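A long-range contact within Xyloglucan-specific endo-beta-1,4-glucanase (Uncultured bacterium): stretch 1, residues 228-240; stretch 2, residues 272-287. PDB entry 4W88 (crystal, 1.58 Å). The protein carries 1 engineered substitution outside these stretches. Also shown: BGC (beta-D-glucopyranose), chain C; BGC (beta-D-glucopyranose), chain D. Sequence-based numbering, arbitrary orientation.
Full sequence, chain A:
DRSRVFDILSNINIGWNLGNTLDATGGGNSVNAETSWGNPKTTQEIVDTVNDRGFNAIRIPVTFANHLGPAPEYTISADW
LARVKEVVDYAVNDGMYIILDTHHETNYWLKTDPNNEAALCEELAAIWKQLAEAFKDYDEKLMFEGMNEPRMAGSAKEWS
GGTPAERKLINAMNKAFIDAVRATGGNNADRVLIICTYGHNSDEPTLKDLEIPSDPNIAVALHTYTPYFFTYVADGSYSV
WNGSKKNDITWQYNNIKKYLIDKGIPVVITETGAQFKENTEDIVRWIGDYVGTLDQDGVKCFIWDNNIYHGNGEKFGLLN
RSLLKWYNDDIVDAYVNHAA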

# COMPACT_ATOMS: atom_id res chain seq x y z
N TYR A 228 5.51 -7.22 -14.88
CA TYR A 228 6.63 -6.41 -14.55
C TYR A 228 7.28 -5.77 -15.75
O TYR A 228 7.62 -4.60 -15.77
CB TYR A 228 7.64 -7.25 -13.76
CG TYR A 228 8.92 -6.54 -13.45
CD1 TYR A 228 8.98 -5.60 -12.47
CD2 TYR A 228 10.10 -6.84 -14.12
CE1 TYR A 228 10.13 -4.92 -12.19
CE2 TYR A 228 11.26 -6.18 -13.82
CZ TYR A 228 11.25 -5.21 -12.86
OH TYR A 228 12.39 -4.55 -12.50
N PHE A 229 7.41 -6.55 -16.81
CA PHE A 229 8.07 -6.01 -18.03
C PHE A 229 7.29 -4.95 -18.78
O PHE A 229 7.87 -4.18 -19.60
CB PHE A 229 8.47 -7.14 -18.96
CG PHE A 229 9.72 -7.88 -18.52
CD1 PHE A 229 10.73 -7.24 -17.82
CD2 PHE A 229 9.91 -9.19 -18.88
CE1 PHE A 229 11.87 -7.92 -17.42
CE2 PHE A 229 11.07 -9.86 -18.50
CZ PHE A 229 12.05 -9.21 -17.77
N PHE A 230 5.98 -4.88 -18.54
CA PHE A 230 5.21 -3.77 -19.06
C PHE A 230 5.26 -2.55 -18.14
O PHE A 230 5.35 -1.41 -18.61
CB PHE A 230 3.76 -4.18 -19.28
CG PHE A 230 2.92 -3.05 -19.80
CD1 PHE A 230 3.10 -2.58 -21.09
CD2 PHE A 230 1.98 -2.46 -19.02
CE1 PHE A 230 2.35 -1.50 -21.55
CE2 PHE A 230 1.24 -1.39 -19.48
CZ PHE A 230 1.44 -0.91 -20.73
N THR A 231 5.16 -2.79 -16.82
CA THR A 231 4.95 -1.69 -15.89
C THR A 231 6.23 -0.97 -15.45
O THR A 231 6.22 0.23 -15.06
CB THR A 231 4.22 -2.19 -14.60
OG1 THR A 231 4.97 -3.27 -14.05
CG2 THR A 231 2.83 -2.71 -14.95
N TYR A 232 7.33 -1.74 -15.51
CA TYR A 232 8.70 -1.24 -15.17
C TYR A 232 9.64 -1.16 -16.37
O TYR A 232 9.34 -1.67 -17.41
CB TYR A 232 9.34 -2.11 -14.06
CG TYR A 232 8.84 -1.76 -12.62
CD1 TYR A 232 7.52 -2.06 -12.23
CD2 TYR A 232 9.68 -1.10 -11.73
CE1 TYR A 232 7.09 -1.71 -10.94
CE2 TYR A 232 9.26 -0.76 -10.46
CZ TYR A 232 7.99 -1.06 -10.10
OH TYR A 232 7.60 -0.70 -8.82
N VAL A 233 10.72 -0.44 -16.22
CA VAL A 233 11.79 -0.38 -17.22
C VAL A 233 12.92 -1.32 -16.77
O VAL A 233 13.36 -1.21 -15.63
CB VAL A 233 12.34 1.03 -17.39
CG1 VAL A 233 13.44 1.05 -18.49
CG2 VAL A 233 11.23 1.97 -17.73
N ALA A 234 13.28 -2.29 -17.62
CA ALA A 234 14.27 -3.32 -17.30
C ALA A 234 14.69 -3.98 -18.59
O ALA A 234 14.05 -3.72 -19.60
CB ALA A 234 13.68 -4.35 -16.39
N ASP A 235 15.72 -4.86 -18.52
CA ASP A 235 16.18 -5.59 -19.67
C ASP A 235 15.07 -6.57 -19.96
O ASP A 235 14.73 -7.40 -19.14
CB ASP A 235 17.48 -6.33 -19.28
CG ASP A 235 17.97 -7.39 -20.31
OD1 ASP A 235 17.52 -7.48 -21.47
OD2 ASP A 235 18.88 -8.19 -19.93
N GLY A 236 14.48 -6.44 -21.12
CA GLY A 236 13.32 -7.29 -21.52
C GLY A 236 11.98 -6.53 -21.50
O GLY A 236 10.93 -7.06 -21.95
N SER A 237 12.01 -5.28 -21.03
CA SER A 237 10.75 -4.56 -20.87
C SER A 237 10.16 -4.08 -22.17
O SER A 237 10.92 -3.97 -23.20
CB SER A 237 10.87 -3.39 -19.87
OG SER A 237 11.70 -2.33 -20.29
N TYR A 238 8.88 -3.79 -22.20
CA TYR A 238 8.24 -3.35 -23.43
C TYR A 238 7.17 -2.32 -23.07
O TYR A 238 6.73 -2.24 -21.90
CB TYR A 238 7.63 -4.57 -24.16
CG TYR A 238 6.78 -5.44 -23.30
CD1 TYR A 238 7.30 -6.52 -22.57
CD2 TYR A 238 5.44 -5.21 -23.20
CE1 TYR A 238 6.49 -7.33 -21.78
CE2 TYR A 238 4.61 -6.01 -22.41
CZ TYR A 238 5.14 -7.05 -21.67
OH TYR A 238 4.33 -7.82 -20.86
N SER A 239 6.72 -1.54 -24.05
CA SER A 239 5.71 -0.54 -23.88
C SER A 239 4.42 -0.75 -24.60
O SER A 239 3.52 0.09 -24.50
CB SER A 239 6.28 0.80 -24.26
OG SER A 239 6.50 0.88 -25.69
N VAL A 240 4.32 -1.84 -25.35
CA VAL A 240 3.13 -2.14 -26.11
C VAL A 240 2.23 -3.06 -25.32
O VAL A 240 2.66 -4.02 -24.73
CB VAL A 240 3.52 -2.81 -27.44
CG1 VAL A 240 2.29 -3.26 -28.23
CG2 VAL A 240 4.44 -1.90 -28.22
N THR A 272 -0.31 -0.75 -7.43
CA THR A 272 -0.10 -1.15 -8.80
C THR A 272 0.00 0.13 -9.63
O THR A 272 -0.11 1.26 -9.12
CB THR A 272 -1.24 -2.07 -9.29
OG1 THR A 272 -0.88 -2.65 -10.59
CG2 THR A 272 -2.55 -1.32 -9.36
N GLY A 273 0.25 -0.03 -10.93
CA GLY A 273 0.42 1.11 -11.83
C GLY A 273 1.38 0.74 -12.96
O GLY A 273 1.94 -0.36 -12.96
N ALA A 274 1.55 1.63 -13.95
CA ALA A 274 2.46 1.40 -15.05
C ALA A 274 3.26 2.66 -15.31
O ALA A 274 2.71 3.71 -15.40
CB ALA A 274 1.62 1.04 -16.26
N GLN A 275 4.56 2.54 -15.41
CA GLN A 275 5.37 3.67 -15.69
C GLN A 275 5.07 4.17 -17.11
O GLN A 275 4.82 3.40 -18.05
CB GLN A 275 6.87 3.36 -15.56
CG GLN A 275 7.29 3.09 -14.14
CD GLN A 275 8.73 2.64 -13.99
OE1 GLN A 275 9.63 3.14 -14.68
NE2 GLN A 275 8.95 1.70 -13.08
N PHE A 276 4.99 5.48 -17.20
CA PHE A 276 4.72 6.17 -18.45
C PHE A 276 5.88 6.05 -19.42
O PHE A 276 6.98 6.49 -19.11
CB PHE A 276 4.34 7.66 -18.31
CG PHE A 276 3.94 8.29 -19.61
CD1 PHE A 276 2.76 7.85 -20.25
CD2 PHE A 276 4.68 9.31 -20.19
CE1 PHE A 276 2.36 8.37 -21.47
CE2 PHE A 276 4.26 9.87 -21.41
CZ PHE A 276 3.10 9.39 -22.04
N LYS A 277 5.62 5.43 -20.57
CA LYS A 277 6.67 5.15 -21.59
C LYS A 277 6.24 5.68 -22.97
O LYS A 277 6.37 4.99 -23.98
CB LYS A 277 6.89 3.63 -21.69
CG LYS A 277 7.34 2.88 -20.45
CD LYS A 277 7.25 1.38 -20.63
CE LYS A 277 7.71 0.70 -19.34
NZ LYS A 277 7.94 -0.75 -19.62
N GLU A 278 5.65 6.90 -22.95
CA GLU A 278 5.13 7.58 -24.16
C GLU A 278 4.18 6.64 -24.88
O GLU A 278 4.21 6.50 -26.11
CB GLU A 278 6.22 8.10 -25.08
CG GLU A 278 7.25 8.85 -24.31
CD GLU A 278 7.52 10.17 -24.72
OE1 GLU A 278 6.87 11.02 -24.08
OE2 GLU A 278 8.38 10.31 -25.64
N ASN A 279 3.31 6.03 -24.08
CA ASN A 279 2.53 4.90 -24.51
C ASN A 279 1.13 4.95 -23.91
O ASN A 279 0.61 3.93 -23.40
CB ASN A 279 3.21 3.58 -24.15
CG ASN A 279 3.34 3.37 -22.64
OD1 ASN A 279 3.42 4.32 -21.87
ND2 ASN A 279 3.34 2.10 -22.25
N THR A 280 0.52 6.13 -23.97
CA THR A 280 -0.78 6.35 -23.38
C THR A 280 -1.81 5.30 -23.74
O THR A 280 -2.49 4.73 -22.87
CB THR A 280 -1.34 7.69 -23.83
OG1 THR A 280 -0.51 8.72 -23.31
CG2 THR A 280 -2.76 7.88 -23.26
N GLU A 281 -1.96 5.07 -25.04
CA GLU A 281 -3.00 4.10 -25.50
C GLU A 281 -2.74 2.67 -24.97
O GLU A 281 -3.67 1.89 -24.70
CB GLU A 281 -3.06 4.07 -27.03
CG GLU A 281 -3.50 5.39 -27.60
CD GLU A 281 -2.30 6.16 -28.16
OE1 GLU A 281 -2.34 6.42 -29.46
OE2 GLU A 281 -1.36 6.52 -27.30
N ASP A 282 -1.46 2.29 -24.87
CA ASP A 282 -1.14 0.98 -24.32
C ASP A 282 -1.46 0.86 -22.83
O ASP A 282 -2.00 -0.15 -22.38
CB ASP A 282 0.36 0.66 -24.54
CG ASP A 282 0.71 0.68 -25.98
OD1 ASP A 282 0.38 -0.31 -26.65
OD2 ASP A 282 1.27 1.67 -26.47
N ILE A 283 -1.13 1.90 -22.09
CA ILE A 283 -1.49 1.89 -20.68
C ILE A 283 -3.02 1.85 -20.48
O ILE A 283 -3.49 1.10 -19.62
CB ILE A 283 -0.82 3.04 -19.90
CG1 ILE A 283 0.70 2.85 -19.88
CG2 ILE A 283 -1.43 3.16 -18.51
CD1 ILE A 283 1.49 4.00 -19.29
N VAL A 284 -3.78 2.66 -21.24
CA VAL A 284 -5.22 2.53 -21.20
C VAL A 284 -5.71 1.10 -21.42
O VAL A 284 -6.61 0.62 -20.69
CB VAL A 284 -5.88 3.54 -22.16
CG1 VAL A 284 -7.40 3.31 -22.27
CG2 VAL A 284 -5.54 4.99 -21.69
N ARG A 285 -5.19 0.41 -22.44
CA ARG A 285 -5.56 -0.97 -22.67
C ARG A 285 -5.16 -1.91 -21.52
O ARG A 285 -5.94 -2.80 -21.11
CB ARG A 285 -4.95 -1.48 -23.99
CG ARG A 285 -5.59 -0.86 -25.23
CD ARG A 285 -5.23 -1.62 -26.50
NE ARG A 285 -3.87 -1.24 -26.90
CZ ARG A 285 -3.54 -0.18 -27.62
NH1 ARG A 285 -4.45 0.64 -28.07
NH2 ARG A 285 -2.28 0.07 -27.89
N TRP A 286 -3.98 -1.70 -20.96
CA TRP A 286 -3.53 -2.52 -19.85
C TRP A 286 -4.46 -2.34 -18.64
O TRP A 286 -4.83 -3.33 -18.00
CB TRP A 286 -2.10 -2.13 -19.46
CG TRP A 286 -1.63 -2.80 -18.22
CD1 TRP A 286 -1.18 -4.09 -18.06
CD2 TRP A 286 -1.60 -2.21 -16.93
NE1 TRP A 286 -0.90 -4.34 -16.75
CE2 TRP A 286 -1.13 -3.18 -16.03
CE3 TRP A 286 -1.94 -0.95 -16.45
CZ2 TRP A 286 -1.03 -2.93 -14.65
CZ3 TRP A 286 -1.84 -0.70 -15.11
CH2 TRP A 286 -1.37 -1.67 -14.22
N ILE A 287 -4.88 -1.11 -18.37
CA ILE A 287 -5.79 -0.85 -17.21
C ILE A 287 -7.10 -1.59 -17.40
O ILE A 287 -7.61 -2.22 -16.48
CB ILE A 287 -6.06 0.67 -16.99
CG1 ILE A 287 -4.74 1.44 -16.63
CG2 ILE A 287 -7.24 0.94 -16.11
CD1 ILE A 287 -4.77 2.95 -16.68
C2 BGC C . 11.63 -8.64 -10.20
C3 BGC C . 10.38 -7.77 -9.86
C4 BGC C . 10.93 -6.87 -8.77
C5 BGC C . 12.37 -6.60 -9.27
C6 BGC C . 13.31 -5.99 -8.23
C1 BGC C . 12.80 -8.07 -11.05
O1 BGC C . 13.93 -8.84 -11.74
O2 BGC C . 11.17 -9.60 -11.03
O3 BGC C . 9.25 -8.57 -9.51
O4 BGC C . 10.72 -5.50 -8.73
O5 BGC C . 13.29 -7.50 -9.90
O6 BGC C . 13.66 -4.65 -8.66
C2 BGC D . 9.99 -3.45 -7.44
C3 BGC D . 9.15 -2.83 -6.31
C4 BGC D . 7.71 -3.19 -6.42
C5 BGC D . 7.89 -4.74 -6.65
C6 BGC D . 6.49 -5.20 -6.81
C1 BGC D . 10.17 -4.93 -7.52
O2 BGC D . 11.25 -3.12 -7.08
O3 BGC D . 9.31 -1.44 -6.46
O4 BGC D . 6.89 -2.43 -5.39
O5 BGC D . 8.89 -5.18 -7.73
O6 BGC D . 6.25 -6.58 -6.80
O HOH W 1 4.07 1.17 -19.48
O HOH W 2 11.78 0.92 -13.69
O HOH W 3 10.15 -0.38 -21.50
O HOH W 4 4.21 1.78 -27.10

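The contact buries 683 Å² (both sides summed). Two projections, one from each stretch, have the largest covered areas: the ring of Phe230 enters a hollow formed by the second stretch, and the side chain of Lys277 enters one formed by the first.

Phe230 leaves a short helix with its CA-to-CB bond sideways to the other stretch, but chi1 of 179° (t) brings the end of the ring nearer. Its hollow is lined by Ala274, Asn279 and one side of the helix beginning at Thr280. Phe230 CE2 lies 4.1 Å from Ala274 CB and 3.4 Å from Trp286 CB, while Phe230 CZ is 3.9 Å from Ile283 CG1. The ring and the five-membered ring of Trp286 have centroids 4.8 Å apart and planes inclined at 38°, an oblique arrangement in which Phe230 CD2 lies over one face of the indole. A flat, apolar side chain suits this largely apolar pocket, and the small methyl of Ala274 lines part of its wall.

Lys277 makes the reciprocal insertion. Its CA-to-CB bond points toward the first stretch, and chi2 to chi4 are all t, so the chain is extended and carries its amine deep into the loop. The flank of this rod packs against neighbours, with Ser239 CB 3.8 Å from Lys277 CD and Val233 CG2 4.1 Å from Lys277 CE. At the tip, NZ donates to three carbonyls: Lys277 NZ to Phe230 O at 2.9 Å, to Tyr232 O at 2.8 Å and to Tyr238 O at 3.0 Å. Water 3 accepts from Lys277 NZ at 2.9 Å and donates to Ser237 OG. The long aliphatic stem and charged end thus match a hollow with packing walls and a carbonyl-rich floor. The loop around it is shaped by a type II turn from Ala234 to Ser237; Gly236, at phi/psi 107/-5, occupies a conformation in which a CB would crowd Phe229 CZ.

Between these insertions the backbones approach closely, Thr231 CA and Ala274 CA being 4.1 Å apart. Gln275 N donates to Thr231 O at 2.9 Å with an angle of 164°. The CA-to-CB bond of Gln275 points toward the first stretch, and NE2 lies over one face of the Tyr232 ring, 3.2 Å from Tyr232 CD2. Thr231 fills a smaller recess: its CG2 is 3.9 Å from Trp286 CZ2 and 3.2 Å from Gly273 O, a buried carbonyl with no polar partner in the model.

At the far end, Asn279 ND2 donates to Ser239 O (3.0 Å, 166°), while Asn279 OD1 accepts from Lys277 N at 2.8 Å. The amide therefore uses both ends, one across the contact and one to brace its own loop. Water 1 fills a nearby gap, donating to Phe230 O and Gln275 O and accepting from Asn279 ND2. Asp282 closes the edge, with CB 3.2 Å from Ser239 O; water 4 joins its OD2 to Ser239 OG.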